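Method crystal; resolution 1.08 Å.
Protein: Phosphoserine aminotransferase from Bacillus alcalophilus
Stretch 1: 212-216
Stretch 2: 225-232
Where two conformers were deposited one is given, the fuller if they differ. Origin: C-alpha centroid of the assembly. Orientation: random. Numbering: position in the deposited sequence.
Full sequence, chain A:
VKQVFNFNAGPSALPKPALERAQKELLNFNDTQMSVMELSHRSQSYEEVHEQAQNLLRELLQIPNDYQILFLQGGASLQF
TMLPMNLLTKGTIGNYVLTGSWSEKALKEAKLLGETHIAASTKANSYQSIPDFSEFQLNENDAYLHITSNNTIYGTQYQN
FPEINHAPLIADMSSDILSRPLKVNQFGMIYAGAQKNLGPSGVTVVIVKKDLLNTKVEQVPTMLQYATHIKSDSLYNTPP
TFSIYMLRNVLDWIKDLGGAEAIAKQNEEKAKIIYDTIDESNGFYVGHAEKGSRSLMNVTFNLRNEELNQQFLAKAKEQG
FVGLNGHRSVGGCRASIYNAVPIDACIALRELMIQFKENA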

# COMPACT_ATOMS: atom_id res chain seq x y z
N LEU A 212 -2.87 1.78 25.00
CA LEU A 212 -2.38 3.11 24.72
C LEU A 212 -3.16 3.73 23.58
O LEU A 212 -3.24 4.93 23.60
CB LEU A 212 -0.91 3.09 24.32
CG LEU A 212 -0.12 2.68 25.55
CD1 LEU A 212 1.36 2.68 25.24
CD2 LEU A 212 -0.48 3.59 26.72
N LEU A 213 -3.63 2.88 22.68
CA LEU A 213 -4.09 3.44 21.41
C LEU A 213 -5.40 2.95 20.90
O LEU A 213 -5.72 3.35 19.76
CB LEU A 213 -3.02 3.11 20.33
CG LEU A 213 -1.97 4.24 20.47
CD1 LEU A 213 -0.81 4.06 19.54
CD2 LEU A 213 -2.75 5.54 20.29
N ASN A 214 -6.12 2.18 21.69
CA ASN A 214 -7.39 1.56 21.40
C ASN A 214 -8.61 2.45 21.65
O ASN A 214 -9.66 1.78 21.60
CB ASN A 214 -7.57 0.30 22.28
CG ASN A 214 -7.57 0.50 23.79
OD1 ASN A 214 -7.62 1.59 24.39
ND2 ASN A 214 -7.52 -0.63 24.53
N THR A 215 -8.43 3.75 21.86
CA THR A 215 -9.54 4.68 22.14
C THR A 215 -9.70 5.73 21.05
O THR A 215 -8.77 6.20 20.39
CB THR A 215 -9.48 5.49 23.49
N LYS A 216 -11.00 6.04 20.84
CA LYS A 216 -11.26 7.04 19.79
C LYS A 216 -10.63 8.38 20.22
O LYS A 216 -10.65 8.78 21.38
CB LYS A 216 -12.74 7.27 19.50
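Stretch 2, residues 225-232: QYATHIKS

Stretch 2 is a short helix, residues 226-231, with Gln225 at the N-cap position just before it and Ser232 just after it, the first residue to leave helical phi/psi. Its first turn lies against stretch 1, where Leu212 and Leu213 lie in a weakly bonded helical part that begins earlier in the chain; the rest of stretch 1 is loop or turn, reaching extended phi/psi values at Thr215 and Lys216. The nearest CA pair is Asn214 with Ala227, 4.5 Å apart; those of Leu213 and Tyr226 are 6.1 Å apart, so at the contact the register advances in the same sense along both stretches. Of the backbone contacts, Leu213 O lies 3.6 Å from Ala227 N.

The helix holds its own form through backbone hydrogen bonds, among them Ile230 N to Tyr226 O at 2.9 Å and Lys231 N to Ala227 O at 3.0 Å. At its C-terminal end, the p rotamer of Ser232 lets OG donate to Thr228 O at 2.8 Å, satisfying a polar side chain well away from stretch 1.

The apolar contacts centre on Leu213, whose CA-to-CB bond points toward the helix. Its CD1 approaches CD1 of the Tyr226 ring obliquely at 3.8 Å, while its CB lies 4.2 Å from Ile230 CD1. Residues 226 and 230 are one helical turn apart and so present neighbouring side chains to the same leucine. Tyr226 suits this buried site because its ring supplies carbon surface while its OH is hydrogen-bonded elsewhere in the structure. The long arm of Ile230 also reaches the backbone, with CD1 3.6 Å from Leu213 O and 3.9 Å from Asn214 N.

Ala227 belongs to the nearest CA pair, and its small methyl group fits there: CB is 3.9 Å from Asn214 C and 3.8 Å from Thr215 O. At the margin, the long, polar side chain of Gln225 can reach Lys216, OE1 lying 3.8 Å from Lys216 CA, while NE2 is hydrogen-bonded elsewhere in the structure. Lys231 starts sideways, but its extended chain brings NZ to 4.2 Å from Asn214 O. The side chains of Thr215 and Lys216 are modelled only to CB.

No direct hydrogen bond joins the modelled atoms of the two stretches; a water provides the polar link. Water 1 accepts from Ala227 N at 2.9 Å and is placed to donate to Thr215 O at 3.1 Å, an acceptor that competes with others in reach. An amide in the first turn of a helix has no carbonyl of an earlier turn to bond, so the water gives Ala227 N an acceptor beside the loop.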

# COMPACT_ATOMS: atom_id res chain seq x y z
N GLN A 225 -7.16 6.85 12.63
CA GLN A 225 -7.23 6.38 14.03
C GLN A 225 -6.61 5.03 14.19
O GLN A 225 -7.03 4.10 13.50
CB GLN A 225 -8.70 6.32 14.53
CG GLN A 225 -9.39 7.64 14.50
CD GLN A 225 -10.60 7.69 15.31
OE1 GLN A 225 -10.90 6.76 16.05
NE2 GLN A 225 -11.26 8.81 15.15
N TYR A 226 -5.66 4.87 15.11
CA TYR A 226 -5.22 3.48 15.40
C TYR A 226 -6.40 2.61 15.84
O TYR A 226 -6.44 1.42 15.50
CB TYR A 226 -4.09 3.39 16.42
CG TYR A 226 -2.82 4.00 15.89
CD1 TYR A 226 -2.38 5.23 16.30
CD2 TYR A 226 -2.04 3.33 14.95
CE1 TYR A 226 -1.21 5.79 15.80
CE2 TYR A 226 -0.89 3.90 14.43
CZ TYR A 226 -0.46 5.14 14.86
OH TYR A 226 0.66 5.73 14.38
N ALA A 227 -7.35 3.17 16.60
CA ALA A 227 -8.47 2.39 17.10
C ALA A 227 -9.23 1.74 15.97
O ALA A 227 -9.72 0.58 16.14
CB ALA A 227 -9.37 3.30 17.96
N THR A 228 -9.39 2.35 14.82
CA THR A 228 -10.10 1.75 13.68
C THR A 228 -9.47 0.45 13.30
O THR A 228 -10.16 -0.57 13.06
CB THR A 228 -10.06 2.75 12.49
OG1 THR A 228 -10.77 3.93 12.87
CG2 THR A 228 -10.66 2.16 11.24
N HIS A 229 -8.15 0.47 13.19
CA HIS A 229 -7.41 -0.68 12.71
C HIS A 229 -7.26 -1.76 13.79
O HIS A 229 -7.26 -2.95 13.50
CB HIS A 229 -6.04 -0.23 12.16
CG HIS A 229 -6.26 0.79 11.06
ND1 HIS A 229 -6.76 0.39 9.83
CD2 HIS A 229 -6.10 2.14 11.08
CE1 HIS A 229 -6.87 1.50 9.11
NE2 HIS A 229 -6.47 2.57 9.81
N ILE A 230 -7.13 -1.37 15.07
CA ILE A 230 -7.12 -2.31 16.17
C ILE A 230 -8.45 -3.06 16.20
O ILE A 230 -8.48 -4.31 16.23
CB ILE A 230 -6.90 -1.58 17.52
CG1 ILE A 230 -5.42 -1.07 17.55
CG2 ILE A 230 -7.18 -2.47 18.70
CD1 ILE A 230 -5.18 -0.04 18.66
N LYS A 231 -9.58 -2.37 16.18
CA LYS A 231 -10.87 -3.00 16.30
C LYS A 231 -11.19 -3.93 15.14
O LYS A 231 -11.80 -4.98 15.32
CB LYS A 231 -11.95 -1.89 16.45
CG LYS A 231 -11.94 -1.32 17.87
CD LYS A 231 -13.09 -0.30 18.13
CE LYS A 231 -13.03 0.09 19.59
NZ LYS A 231 -13.54 1.41 19.98
N SER A 232 -10.75 -3.54 13.93
CA SER A 232 -10.99 -4.33 12.73
C SER A 232 -9.88 -5.31 12.39
O SER A 232 -9.96 -5.91 11.30
CB SER A 232 -11.20 -3.39 11.52
OG SER A 232 -9.95 -2.75 11.26
O HOH W 1 -7.16 5.74 17.83